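Local coordinates for lysine-sensitive aspartokinase 3 (PDB 2J0W), which catalyses phosphorylation of L-aspartate by ATP to 4-phospho-L-aspartate, an early step of lysine biosynthesis, and is allosterically inhibited by lysine, at residues R85-R90 with S122-V127; N307-T312 with D363-Q368; E164-Q169 with E210-S215; L386-L391 with I415-Y420. All coordinates share one frame; numbering follows the deposited sequence.

Contact 1: R85-R90 with S122-V127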
loop_
_atom_site.group_PDB
_atom_site.type_symbol
_atom_site.label_atom_id
_atom_site.label_comp_id
_atom_site.label_asym_id
_atom_site.label_seq_id
_atom_site.Cartn_x
_atom_site.Cartn_y
_atom_site.Cartn_z
ATOM N N ARG A 85 29.552 -47.062 1.126
ATOM C CA ARG A 85 30.185 -46.720 2.384
ATOM C C ARG A 85 31.411 -45.857 2.077
ATOM O O ARG A 85 31.654 -44.859 2.753
ATOM C CB ARG A 85 30.589 -47.991 3.128
ATOM C CG ARG A 85 31.047 -47.771 4.560
ATOM C CD ARG A 85 31.477 -49.091 5.169
ATOM N NE ARG A 85 30.360 -50.026 5.273
ATOM C CZ ARG A 85 30.495 -51.347 5.327
ATOM N NH1 ARG A 85 31.705 -51.893 5.278
ATOM N NH2 ARG A 85 29.424 -52.120 5.444
ATOM N N GLU A 86 32.167 -46.243 1.049
ATOM C CA GLU A 86 33.362 -45.511 0.630
ATOM C C GLU A 86 33.004 -44.054 0.409
ATOM O O GLU A 86 33.632 -43.136 0.950
ATOM C CB GLU A 86 33.885 -46.050 -0.698
ATOM C CG GLU A 86 34.864 -47.194 -0.601
ATOM C CD GLU A 86 35.319 -47.669 -1.974
ATOM O OE1 GLU A 86 35.346 -46.847 -2.918
ATOM O OE2 GLU A 86 35.664 -48.861 -2.107
ATOM N N GLU A 87 31.984 -43.878 -0.424
ATOM C CA GLU A 87 31.473 -42.577 -0.817
ATOM C C GLU A 87 30.958 -41.784 0.361
ATOM O O GLU A 87 31.372 -40.646 0.577
ATOM C CB GLU A 87 30.370 -42.779 -1.850
ATOM C CG GLU A 87 30.860 -43.542 -3.077
ATOM C CD GLU A 87 29.738 -44.012 -3.993
ATOM O OE1 GLU A 87 28.558 -43.709 -3.713
ATOM O OE2 GLU A 87 30.040 -44.688 -5.001
ATOM N N ILE A 88 30.050 -42.385 1.122
ATOM C CA ILE A 88 29.509 -41.709 2.283
ATOM C C ILE A 88 30.673 -41.213 3.129
ATOM O O ILE A 88 30.665 -40.074 3.598
ATOM C CB ILE A 88 28.632 -42.636 3.149
ATOM C CG1 ILE A 88 27.465 -43.197 2.329
ATOM C CG2 ILE A 88 28.090 -41.858 4.341
ATOM C CD1 ILE A 88 26.574 -42.156 1.705
ATOM N N GLU A 89 31.677 -42.067 3.312
ATOM C CA GLU A 89 32.853 -41.717 4.101
ATOM C C GLU A 89 33.542 -40.475 3.545
ATOM O O GLU A 89 34.017 -39.627 4.305
ATOM C CB GLU A 89 33.845 -42.876 4.130
ATOM C CG GLU A 89 33.413 -44.076 4.959
ATOM C CD GLU A 89 33.232 -43.752 6.425
ATOM O OE1 GLU A 89 33.961 -42.881 6.952
ATOM O OE2 GLU A 89 32.365 -44.389 7.057
ATOM N N ARG A 90 33.611 -40.372 2.220
ATOM C CA ARG A 90 34.228 -39.204 1.602
ATOM C C ARG A 90 33.372 -38.012 1.964
ATOM O O ARG A 90 33.847 -37.061 2.587
ATOM C CB ARG A 90 34.305 -39.362 0.078
ATOM C CG ARG A 90 35.628 -39.950 -0.433
ATOM C CD ARG A 90 36.179 -41.054 0.495
ATOM N NE ARG A 90 36.704 -40.516 1.755
ATOM C CZ ARG A 90 36.940 -41.236 2.850
ATOM N NH1 ARG A 90 36.698 -42.540 2.855
ATOM N NH2 ARG A 90 37.412 -40.650 3.943
ATOM N N SER A 122 21.479 -38.466 0.538
ATOM C CA SER A 122 20.162 -39.085 0.436
ATOM C C SER A 122 19.909 -39.711 -0.939
ATOM O O SER A 122 19.468 -40.847 -1.011
ATOM C CB SER A 122 19.057 -38.073 0.760
ATOM O OG SER A 122 18.954 -37.079 -0.244
ATOM N N THR A 123 20.189 -38.995 -2.027
ATOM C CA THR A 123 19.957 -39.560 -3.359
ATOM C C THR A 123 20.859 -40.755 -3.663
ATOM O O THR A 123 20.474 -41.635 -4.422
ATOM C CB THR A 123 20.149 -38.525 -4.491
ATOM O OG1 THR A 123 21.440 -37.923 -4.378
ATOM C CG2 THR A 123 19.086 -37.466 -4.426
ATOM N N LEU A 124 22.059 -40.788 -3.091
ATOM C CA LEU A 124 22.955 -41.917 -3.327
ATOM C C LEU A 124 22.381 -43.178 -2.706
ATOM O O LEU A 124 22.433 -44.255 -3.297
ATOM C CB LEU A 124 24.328 -41.666 -2.724
ATOM C CG LEU A 124 25.273 -40.844 -3.587
ATOM C CD1 LEU A 124 26.640 -40.771 -2.931
ATOM C CD2 LEU A 124 25.375 -41.491 -4.951
ATOM N N LEU A 125 21.832 -43.039 -1.508
ATOM C CA LEU A 125 21.268 -44.178 -0.826
ATOM C C LEU A 125 19.993 -44.637 -1.512
ATOM O O LEU A 125 19.793 -45.832 -1.736
ATOM C CB LEU A 125 20.991 -43.835 0.640
ATOM C CG LEU A 125 22.229 -43.432 1.456
ATOM C CD1 LEU A 125 21.829 -43.145 2.891
ATOM C CD2 LEU A 125 23.281 -44.543 1.401
ATOM N N PHE A 126 19.132 -43.696 -1.868
ATOM C CA PHE A 126 17.890 -44.084 -2.505
ATOM C C PHE A 126 18.139 -44.965 -3.728
ATOM O O PHE A 126 17.468 -45.987 -3.889
ATOM C CB PHE A 126 17.064 -42.860 -2.899
ATOM C CG PHE A 126 15.610 -43.172 -3.134
ATOM C CD1 PHE A 126 14.780 -43.510 -2.072
ATOM C CD2 PHE A 126 15.076 -43.159 -4.420
ATOM C CE1 PHE A 126 13.443 -43.834 -2.280
ATOM C CE2 PHE A 126 13.743 -43.482 -4.639
ATOM C CZ PHE A 126 12.926 -43.821 -3.569
ATOM N N VAL A 127 19.096 -44.599 -4.583
ATOM C CA VAL A 127 19.354 -45.417 -5.766
ATOM C C VAL A 127 19.661 -46.837 -5.332
ATOM O O VAL A 127 19.225 -47.799 -5.971
ATOM C CB VAL A 127 20.530 -44.887 -6.624
ATOM C CG1 VAL A 127 20.283 -43.449 -6.990
ATOM C CG2 VAL A 127 21.847 -45.038 -5.894
#
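Ile88 and Leu125 meet through single methyl groups, and beside them Glu87 lies against Leu124, where two consecutive helices of the amino acid kinase domain, 82-102 and 108-131, face each other. The backbones keep well apart, with 8.6 Å between Ile88 CA and Leu124 CA, and the side chains bridge the gap. Ile88 leaves its helix to one side; CG1 stands beside the backbone N (chi1 -59°), and a second turn about CB-CG1 (chi2 -57°) swings CD1 across to Leu125. The two side chains cross at about a right angle. Leu125 answers with CD2, and it also packs on Ile74 and Gln71 of helix 57-75 and on Met20 of helix 17-27. Glu87 is extended beyond CG (chi2 168°) and lays its carboxylate against the forked end of Leu124. No hydrogen bond crosses the contact, so the join is one of van der Waals packing. Leu124 also touches Trp139, and in the same helix Ser122 OG is hydrogen-bonded to the carbonyl of Ser39, a residue of the aspartate pocket. The Glu87 carboxylate oxygen OE1 lies 3.6 Å from Leu124 CD1, with Leu124 CD2 slightly farther off.

Contact 2: N307-T312 with D363-Q368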
loop_
_atom_site.group_PDB
_atom_site.type_symbol
_atom_site.label_atom_id
_atom_site.label_comp_id
_atom_site.label_asym_id
_atom_site.label_seq_id
_atom_site.Cartn_x
_atom_site.Cartn_y
_atom_site.Cartn_z
ATOM N N ASN A 307 7.203 -14.167 12.184
ATOM C CA ASN A 307 8.392 -13.332 12.273
ATOM C C ASN A 307 8.477 -12.304 11.164
ATOM O O ASN A 307 9.509 -12.152 10.501
ATOM C CB ASN A 307 9.642 -14.198 12.265
ATOM C CG ASN A 307 9.530 -15.352 13.216
ATOM O OD1 ASN A 307 9.141 -15.174 14.371
ATOM N ND2 ASN A 307 9.870 -16.555 12.741
ATOM N N GLN A 308 7.376 -11.600 10.963
ATOM C CA GLN A 308 7.340 -10.574 9.956
ATOM C C GLN A 308 7.883 -9.304 10.607
ATOM O O GLN A 308 7.870 -9.157 11.828
ATOM C CB GLN A 308 5.906 -10.374 9.468
ATOM C CG GLN A 308 5.273 -11.650 8.940
ATOM C CD GLN A 308 5.970 -12.204 7.705
ATOM O OE1 GLN A 308 5.893 -11.631 6.621
ATOM N NE2 GLN A 308 6.651 -13.328 7.866
ATOM N N THR A 309 8.391 -8.405 9.781
ATOM C CA THR A 309 8.925 -7.146 10.266
ATOM C C THR A 309 8.145 -6.017 9.589
ATOM O O THR A 309 7.934 -6.057 8.375
ATOM C CB THR A 309 10.419 -7.022 9.910
ATOM O OG1 THR A 309 11.122 -8.180 10.383
ATOM C CG2 THR A 309 11.011 -5.770 10.540
ATOM N N LEU A 310 7.688 -5.032 10.365
ATOM C CA LEU A 310 6.953 -3.904 9.781
ATOM C C LEU A 310 7.843 -2.666 9.707
ATOM O O LEU A 310 8.106 -2.011 10.718
ATOM C CB LEU A 310 5.687 -3.556 10.582
ATOM C CG LEU A 310 4.903 -2.385 9.951
ATOM C CD1 LEU A 310 4.253 -2.843 8.647
ATOM C CD2 LEU A 310 3.845 -1.859 10.917
ATOM N N LEU A 311 8.302 -2.363 8.497
ATOM C CA LEU A 311 9.163 -1.216 8.251
ATOM C C LEU A 311 8.333 -0.034 7.768
ATOM O O LEU A 311 8.045 0.083 6.573
ATOM C CB LEU A 311 10.193 -1.573 7.193
ATOM C CG LEU A 311 11.194 -0.473 6.877
ATOM C CD1 LEU A 311 12.029 -0.152 8.114
ATOM C CD2 LEU A 311 12.067 -0.940 5.735
ATOM N N THR A 312 7.948 0.831 8.702
ATOM C CA THR A 312 7.138 2.012 8.402
ATOM C C THR A 312 8.016 3.222 8.052
ATOM O O THR A 312 8.912 3.597 8.810
ATOM C CB THR A 312 6.238 2.367 9.609
ATOM O OG1 THR A 312 5.360 1.272 9.893
ATOM C CG2 THR A 312 5.417 3.604 9.318
ATOM N N ASP A 363 21.486 -14.244 7.436
ATOM C CA ASP A 363 21.026 -13.342 6.387
ATOM C C ASP A 363 20.153 -12.293 7.084
ATOM O O ASP A 363 19.054 -12.598 7.558
ATOM C CB ASP A 363 20.214 -14.115 5.340
ATOM C CG ASP A 363 20.288 -13.488 3.949
ATOM O OD1 ASP A 363 19.939 -12.298 3.810
ATOM O OD2 ASP A 363 20.688 -14.186 2.989
ATOM N N THR A 364 20.662 -11.066 7.161
ATOM C CA THR A 364 19.949 -9.971 7.812
ATOM C C THR A 364 19.438 -8.984 6.763
ATOM O O THR A 364 20.225 -8.349 6.058
ATOM C CB THR A 364 20.882 -9.255 8.825
ATOM O OG1 THR A 364 20.206 -8.127 9.396
ATOM C CG2 THR A 364 22.176 -8.812 8.146
ATOM N N LEU A 365 18.117 -8.859 6.664
ATOM C CA LEU A 365 17.502 -7.972 5.679
ATOM C C LEU A 365 17.900 -6.504 5.768
ATOM O O LEU A 365 18.341 -5.917 4.779
ATOM C CB LEU A 365 15.972 -8.084 5.735
ATOM C CG LEU A 365 15.301 -8.828 6.895
ATOM C CD1 LEU A 365 14.530 -7.869 7.792
ATOM C CD2 LEU A 365 14.358 -9.861 6.308
ATOM N N LEU A 366 17.762 -5.914 6.949
ATOM C CA LEU A 366 18.082 -4.503 7.108
ATOM C C LEU A 366 19.531 -4.126 7.386
ATOM O O LEU A 366 19.960 -4.044 8.535
ATOM C CB LEU A 366 17.170 -3.891 8.168
ATOM C CG LEU A 366 15.693 -3.985 7.775
ATOM C CD1 LEU A 366 14.885 -3.039 8.642
ATOM C CD2 LEU A 366 15.518 -3.627 6.299
ATOM N N THR A 367 20.262 -3.869 6.306
ATOM C CA THR A 367 21.667 -3.487 6.356
ATOM C C THR A 367 21.809 -2.005 6.728
ATOM O O THR A 367 21.009 -1.170 6.305
ATOM C CB THR A 367 22.319 -3.717 4.986
ATOM O OG1 THR A 367 21.841 -2.737 4.050
ATOM C CG2 THR A 367 21.953 -5.106 4.464
ATOM N N GLN A 368 22.827 -1.681 7.522
ATOM C CA GLN A 368 23.067 -0.304 7.953
ATOM C C GLN A 368 23.344 0.661 6.809
ATOM O O GLN A 368 23.182 1.869 6.964
ATOM C CB GLN A 368 24.225 -0.270 8.953
ATOM C CG GLN A 368 23.938 -1.063 10.246
ATOM C CD GLN A 368 23.205 -0.243 11.290
ATOM O OE1 GLN A 368 23.778 0.684 11.866
ATOM N NE2 GLN A 368 21.922 -0.578 11.548
#
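Thr309 and Leu311, alternate residues of strand 299-313, turn their side chains toward Leu365 and Leu366 of the loop that leads into helix 368-377. The strand belongs to the antiparallel sheet of the ACT region required for homodimerization, and the loop passes over one face of it. The chain turns a corner at Asn307, and from Gln308 onward it runs as a strand whose successive side chains alternate between the two faces of the sheet. Thr309 faces the loop: its OG1 is 4.3 Å from Leu365 CD1, a van der Waals approach without a hydrogen bond. Leu365 gets there with CG nearly eclipsing its backbone N (chi1 11°), off any staggered rotamer, on a partly exposed side chain. Leu310 points to the other face, onto Leu386 and Arg416. Leu311 returns to the loop side with CG trans to the backbone N (chi1 -178°), which carries CD1 outward to the CD1 of Leu366; these methyls are 4.1 Å apart, and the two leucine side chains meet at a slant. Val382 of strand 380-384 touches Thr309, Leu311 and Leu366, so it is shared by both sides of the contact. The side chain of Leu311 is about 7 Å from that of Val339, which places this packing near the site of the inhibitor lysine. Just past Leu366, Thr367 is the N-cap of helix 368-377, its OG1 hydrogen-bonded to Leu370 N.

Contact 3: E164-Q169 with E210-S215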
loop_
_atom_site.group_PDB
_atom_site.type_symbol
_atom_site.label_atom_id
_atom_site.label_comp_id
_atom_site.label_asym_id
_atom_site.label_seq_id
_atom_site.Cartn_x
_atom_site.Cartn_y
_atom_site.Cartn_z
ATOM N N GLU A 164 18.424 -25.932 -22.049
ATOM C CA GLU A 164 19.427 -26.516 -22.938
ATOM C C GLU A 164 20.114 -27.701 -22.258
ATOM O O GLU A 164 20.151 -28.813 -22.804
ATOM C CB GLU A 164 20.477 -25.467 -23.314
ATOM C CG GLU A 164 19.873 -24.165 -23.797
ATOM C CD GLU A 164 20.827 -22.999 -23.663
ATOM O OE1 GLU A 164 20.356 -21.842 -23.679
ATOM O OE2 GLU A 164 22.049 -23.235 -23.540
ATOM N N LEU A 165 20.653 -27.459 -21.063
ATOM C CA LEU A 165 21.347 -28.493 -20.307
ATOM C C LEU A 165 20.522 -29.768 -20.092
ATOM O O LEU A 165 20.940 -30.865 -20.482
ATOM C CB LEU A 165 21.791 -27.925 -18.961
ATOM C CG LEU A 165 22.809 -26.785 -19.063
ATOM C CD1 LEU A 165 23.040 -26.162 -17.695
ATOM C CD2 LEU A 165 24.112 -27.316 -19.639
ATOM N N ALA A 166 19.352 -29.621 -19.477
ATOM C CA ALA A 166 18.473 -30.749 -19.194
ATOM C C ALA A 166 18.213 -31.644 -20.405
ATOM O O ALA A 166 18.091 -32.860 -20.269
ATOM C CB ALA A 166 17.153 -30.240 -18.633
ATOM N N ALA A 167 18.123 -31.050 -21.587
ATOM C CA ALA A 167 17.869 -31.825 -22.797
ATOM C C ALA A 167 19.154 -32.424 -23.344
ATOM O O ALA A 167 19.121 -33.376 -24.120
ATOM C CB ALA A 167 17.209 -30.945 -23.859
ATOM N N LEU A 168 20.290 -31.880 -22.933
ATOM C CA LEU A 168 21.562 -32.387 -23.426
ATOM C C LEU A 168 22.242 -33.390 -22.496
ATOM O O LEU A 168 23.096 -34.159 -22.938
ATOM C CB LEU A 168 22.508 -31.215 -23.718
ATOM C CG LEU A 168 21.932 -30.148 -24.663
ATOM C CD1 LEU A 168 22.912 -28.996 -24.836
ATOM C CD2 LEU A 168 21.609 -30.785 -26.005
ATOM N N GLN A 169 21.863 -33.405 -21.222
ATOM C CA GLN A 169 22.493 -34.325 -20.282
ATOM C C GLN A 169 21.530 -35.171 -19.470
ATOM O O GLN A 169 21.880 -36.277 -19.051
ATOM C CB GLN A 169 23.381 -33.563 -19.302
ATOM C CG GLN A 169 24.385 -32.628 -19.930
ATOM C CD GLN A 169 25.640 -32.492 -19.081
ATOM O OE1 GLN A 169 26.480 -33.397 -19.043
ATOM N NE2 GLN A 169 25.768 -31.366 -18.384
ATOM N N GLU A 210 9.026 -28.451 -15.792
ATOM C CA GLU A 210 8.814 -27.500 -16.870
ATOM C C GLU A 210 9.867 -27.683 -17.941
ATOM O O GLU A 210 9.553 -27.761 -19.130
ATOM C CB GLU A 210 8.886 -26.074 -16.343
ATOM C CG GLU A 210 9.192 -25.046 -17.411
ATOM C CD GLU A 210 8.971 -23.637 -16.917
ATOM O OE1 GLU A 210 9.399 -23.332 -15.782
ATOM O OE2 GLU A 210 8.371 -22.834 -17.662
ATOM N N ALA A 211 11.122 -27.750 -17.513
ATOM C CA ALA A 211 12.239 -27.916 -18.439
ATOM C C ALA A 211 12.151 -29.197 -19.258
ATOM O O ALA A 211 12.652 -29.247 -20.384
ATOM C CB ALA A 211 13.562 -27.881 -17.679
ATOM N N LEU A 212 11.526 -30.233 -18.701
ATOM C CA LEU A 212 11.406 -31.498 -19.412
ATOM C C LEU A 212 10.024 -31.748 -20.017
ATOM O O LEU A 212 9.754 -32.828 -20.532
ATOM C CB LEU A 212 11.774 -32.652 -18.483
ATOM C CG LEU A 212 13.226 -32.783 -17.998
ATOM C CD1 LEU A 212 13.323 -33.946 -16.998
ATOM C CD2 LEU A 212 14.162 -33.016 -19.173
ATOM N N HIS A 213 9.148 -30.753 -19.951
ATOM C CA HIS A 213 7.790 -30.892 -20.493
ATOM C C HIS A 213 7.108 -32.115 -19.893
ATOM O O HIS A 213 6.730 -33.044 -20.600
ATOM C CB HIS A 213 7.841 -31.051 -22.007
ATOM C CG HIS A 213 8.844 -30.144 -22.670
ATOM N ND1 HIS A 213 8.786 -28.773 -22.587
ATOM C CD2 HIS A 213 9.946 -30.433 -23.403
ATOM C CE1 HIS A 213 9.814 -28.244 -23.240
ATOM N NE2 HIS A 213 10.529 -29.230 -23.743
ATOM N N ALA A 214 6.948 -32.105 -18.579
ATOM C CA ALA A 214 6.313 -33.212 -17.873
ATOM C C ALA A 214 4.803 -33.033 -17.842
ATOM O O ALA A 214 4.288 -31.913 -17.920
ATOM C CB ALA A 214 6.838 -33.284 -16.447
ATOM N N SER A 215 4.102 -34.151 -17.717
ATOM C CA SER A 215 2.657 -34.144 -17.652
ATOM C C SER A 215 2.239 -33.815 -16.236
ATOM O O SER A 215 1.093 -33.431 -15.993
ATOM C CB SER A 215 2.087 -35.513 -18.026
ATOM O OG SER A 215 3.100 -36.421 -18.408
#
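Ala166 points its methyl toward the end of helix 200-211, where it meets the methyl of Ala211 and one branch of Leu212. The two alanines approach methyl to methyl, with 4.4 Å between Ala166 CB and Ala211 CB. Such short side chains let the backbones come close, and Ala166 CA lies only 6.9 Å from Ala211 CA. Leu212 starts off to one side, but with CG beside its backbone N (chi1 -67°) the side chain bends back across helix 159-176. Its CD2 branch sits 4.1 Å from Ala166 CB and equally far from Ala166 O, so it rests against both the methyl and the carbonyl of one residue. Leu170 and Leu174, one and two turns farther along helix 159-176, also touch Leu212, which thus packs against one face of that helix over two turns. The 164-169 segment includes a wider pi-type turn, and Leu165 O receives both Leu168 N and Gln169 N. On the other side the helix stops at once: His213, with positive phi, is the C-prime residue of a Schellman motif. His213 N is 3.1 Å from Glu210 O, and Ala214 N bonds to the carbonyl one residue before Glu210. The backbone then turns into strand 216-221, and Ser215 already pairs with Ile4 through the backbone. Here the end of one helix meets the other through alanine methyls; helices that feed strands of a central sheet are characteristic of the alpha-beta-alpha sandwich of the amino acid kinase family.

Contact 4: L386-L391 with I415-Y420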
loop_
_atom_site.group_PDB
_atom_site.type_symbol
_atom_site.label_atom_id
_atom_site.label_comp_id
_atom_site.label_asym_id
_atom_site.label_seq_id
_atom_site.Cartn_x
_atom_site.Cartn_y
_atom_site.Cartn_z
ATOM N N LEU A 386 6.097 -9.751 14.671
ATOM C CA LEU A 386 4.749 -9.592 14.149
ATOM C C LEU A 386 4.497 -10.760 13.202
ATOM O O LEU A 386 5.424 -11.244 12.552
ATOM C CB LEU A 386 4.638 -8.264 13.393
ATOM C CG LEU A 386 4.595 -6.967 14.205
ATOM C CD1 LEU A 386 4.887 -5.773 13.310
ATOM C CD2 LEU A 386 3.224 -6.822 14.858
ATOM N N ALA A 387 3.246 -11.212 13.129
ATOM C CA ALA A 387 2.870 -12.333 12.270
ATOM C C ALA A 387 1.778 -11.955 11.264
ATOM O O ALA A 387 0.802 -11.285 11.611
ATOM C CB ALA A 387 2.403 -13.498 13.137
ATOM N N LEU A 388 1.944 -12.387 10.016
ATOM C CA LEU A 388 0.966 -12.087 8.971
ATOM C C LEU A 388 -0.106 -13.161 8.860
ATOM O O LEU A 388 0.200 -14.356 8.872
ATOM C CB LEU A 388 1.637 -11.968 7.602
ATOM C CG LEU A 388 0.636 -11.830 6.441
ATOM C CD1 LEU A 388 0.166 -10.401 6.368
ATOM C CD2 LEU A 388 1.266 -12.221 5.125
ATOM N N VAL A 389 -1.361 -12.731 8.747
ATOM C CA VAL A 389 -2.472 -13.660 8.577
ATOM C C VAL A 389 -3.152 -13.327 7.246
ATOM O O VAL A 389 -3.555 -12.189 7.002
ATOM C CB VAL A 389 -3.502 -13.572 9.735
ATOM C CG1 VAL A 389 -4.725 -14.421 9.408
ATOM C CG2 VAL A 389 -2.882 -14.086 11.019
ATOM N N ALA A 390 -3.268 -14.329 6.388
ATOM C CA ALA A 390 -3.872 -14.142 5.083
ATOM C C ALA A 390 -5.099 -15.014 4.857
ATOM O O ALA A 390 -5.124 -16.168 5.266
ATOM C CB ALA A 390 -2.846 -14.443 4.015
ATOM N N LEU A 391 -6.117 -14.460 4.208
ATOM C CA LEU A 391 -7.316 -15.219 3.878
ATOM C C LEU A 391 -7.348 -15.352 2.374
ATOM O O LEU A 391 -7.370 -14.359 1.654
ATOM C CB LEU A 391 -8.583 -14.500 4.313
ATOM C CG LEU A 391 -9.821 -15.093 3.618
ATOM C CD1 LEU A 391 -10.060 -16.507 4.109
ATOM C CD2 LEU A 391 -11.037 -14.233 3.889
ATOM N N ILE A 415 -5.026 -5.375 15.660
ATOM C CA ILE A 415 -4.678 -5.536 14.270
ATOM C C ILE A 415 -3.754 -4.367 13.983
ATOM O O ILE A 415 -4.116 -3.213 14.216
ATOM C CB ILE A 415 -5.916 -5.514 13.424
ATOM C CG1 ILE A 415 -6.838 -6.605 13.966
ATOM C CG2 ILE A 415 -5.553 -5.726 11.952
ATOM C CD1 ILE A 415 -8.000 -6.936 13.114
ATOM N N ARG A 416 -2.550 -4.676 13.505
ATOM C CA ARG A 416 -1.532 -3.665 13.241
ATOM C C ARG A 416 -1.453 -3.153 11.813
ATOM O O ARG A 416 -0.975 -2.037 11.558
ATOM C CB ARG A 416 -0.163 -4.220 13.626
ATOM C CG ARG A 416 0.989 -3.266 13.353
ATOM C CD ARG A 416 0.979 -2.083 14.307
ATOM N NE ARG A 416 2.096 -1.179 14.043
ATOM C CZ ARG A 416 2.090 -0.223 13.117
ATOM N NH1 ARG A 416 1.014 -0.032 12.364
ATOM N NH2 ARG A 416 3.167 0.527 12.930
ATOM N N MET A 417 -1.908 -3.968 10.877
ATOM C CA MET A 417 -1.827 -3.583 9.486
ATOM C C MET A 417 -2.862 -4.376 8.725
ATOM O O MET A 417 -3.081 -5.550 9.009
ATOM C CB MET A 417 -0.424 -3.903 8.955
ATOM C CG MET A 417 -0.089 -3.381 7.572
ATOM S SD MET A 417 -0.800 -4.370 6.249
ATOM C CE MET A 417 -0.102 -5.941 6.593
ATOM N N ILE A 418 -3.536 -3.726 7.792
ATOM C CA ILE A 418 -4.499 -4.436 6.990
ATOM C C ILE A 418 -4.194 -4.028 5.574
ATOM O O ILE A 418 -4.156 -2.851 5.247
ATOM C CB ILE A 418 -5.940 -4.073 7.352
ATOM C CG1 ILE A 418 -6.151 -4.269 8.851
ATOM C CG2 ILE A 418 -6.900 -4.983 6.596
ATOM C CD1 ILE A 418 -7.552 -4.018 9.304
ATOM N N CYS A 419 -3.926 -5.006 4.735
ATOM C CA CYS A 419 -3.614 -4.712 3.358
ATOM C C CYS A 419 -4.580 -5.530 2.548
ATOM O O CYS A 419 -4.537 -6.766 2.578
ATOM C CB CYS A 419 -2.175 -5.108 3.048
ATOM S SG CYS A 419 -1.680 -4.667 1.395
ATOM N N TYR A 420 -5.463 -4.833 1.838
ATOM C CA TYR A 420 -6.487 -5.484 1.035
ATOM C C TYR A 420 -7.017 -4.622 -0.092
ATOM O O TYR A 420 -7.202 -3.411 0.069
ATOM C CB TYR A 420 -7.638 -5.890 1.946
ATOM C CG TYR A 420 -8.903 -6.320 1.246
ATOM C CD1 TYR A 420 -8.894 -7.345 0.298
ATOM C CD2 TYR A 420 -10.120 -5.717 1.557
ATOM C CE1 TYR A 420 -10.064 -7.759 -0.318
ATOM C CE2 TYR A 420 -11.295 -6.125 0.948
ATOM C CZ TYR A 420 -11.262 -7.146 0.016
ATOM O OH TYR A 420 -12.434 -7.561 -0.561
#
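Met417 holds CG trans to the backbone N (chi1 -171°) and then folds back at its thioether (chi3 -58°), bringing CE up to Leu388. The leucine offers CD1, and the gap between Leu388 CD1 and Met417 CE is 4.5 Å. Two residues earlier, Leu386 keeps CG beside its backbone N (chi1 -74°) and points toward Arg416, so that Leu386 CD2 comes to 4.4 Å from Arg416 CB. Only the aliphatic root of the arginine is used here. Its guanidinium continues past the leucine to a salt bridge with Glu383, and NH1 gives a further hydrogen bond to Gly421 O of the second subunit, so the charge is paired within the chain and NH1 is satisfied by a carbonyl of the other. The segments are not paired strands: Leu388 CA and Met417 CA stand 9.0 Å apart, because strand 426-432, whose Leu430 touches both Leu388 and Met417, runs between 386-393 and 417-420 in the antiparallel sheet of this ACT fold. At its far edge, strand 417-420 pairs antiparallel with a strand of the second subunit through Ile418 and Tyr420, and the sheet continues across the dimer interface. The side chain of Leu388 is about 7 Å from that of Asp340, a residue of the lysine inhibitor site.

Contacts 1 and 3 belong to the kinase domain and join helices, whereas contacts 2 and 4 use adjacent strands of the ACT sheet, 299-313 and 386-393, contact 2 pairing its strand with a loop; Gln308 and Leu386 of these strands are probably hydrogen-bonded through the backbone. The centres of contacts 2 and 4 are about 17 Å apart; those of contacts 1 and 4 are about 45 Å apart, on opposite sides of the chain's centre. Contacts 3 and 4 are buried, contacts 1 and 2 only partly so. None has a hydrogen bond across its segments: a carboxylate flanks the methyls in contact 1, a hydroxyl in contact 2, alanine methyls dominate contact 3, and contact 4 adds a thioether and reaches the dimer interface.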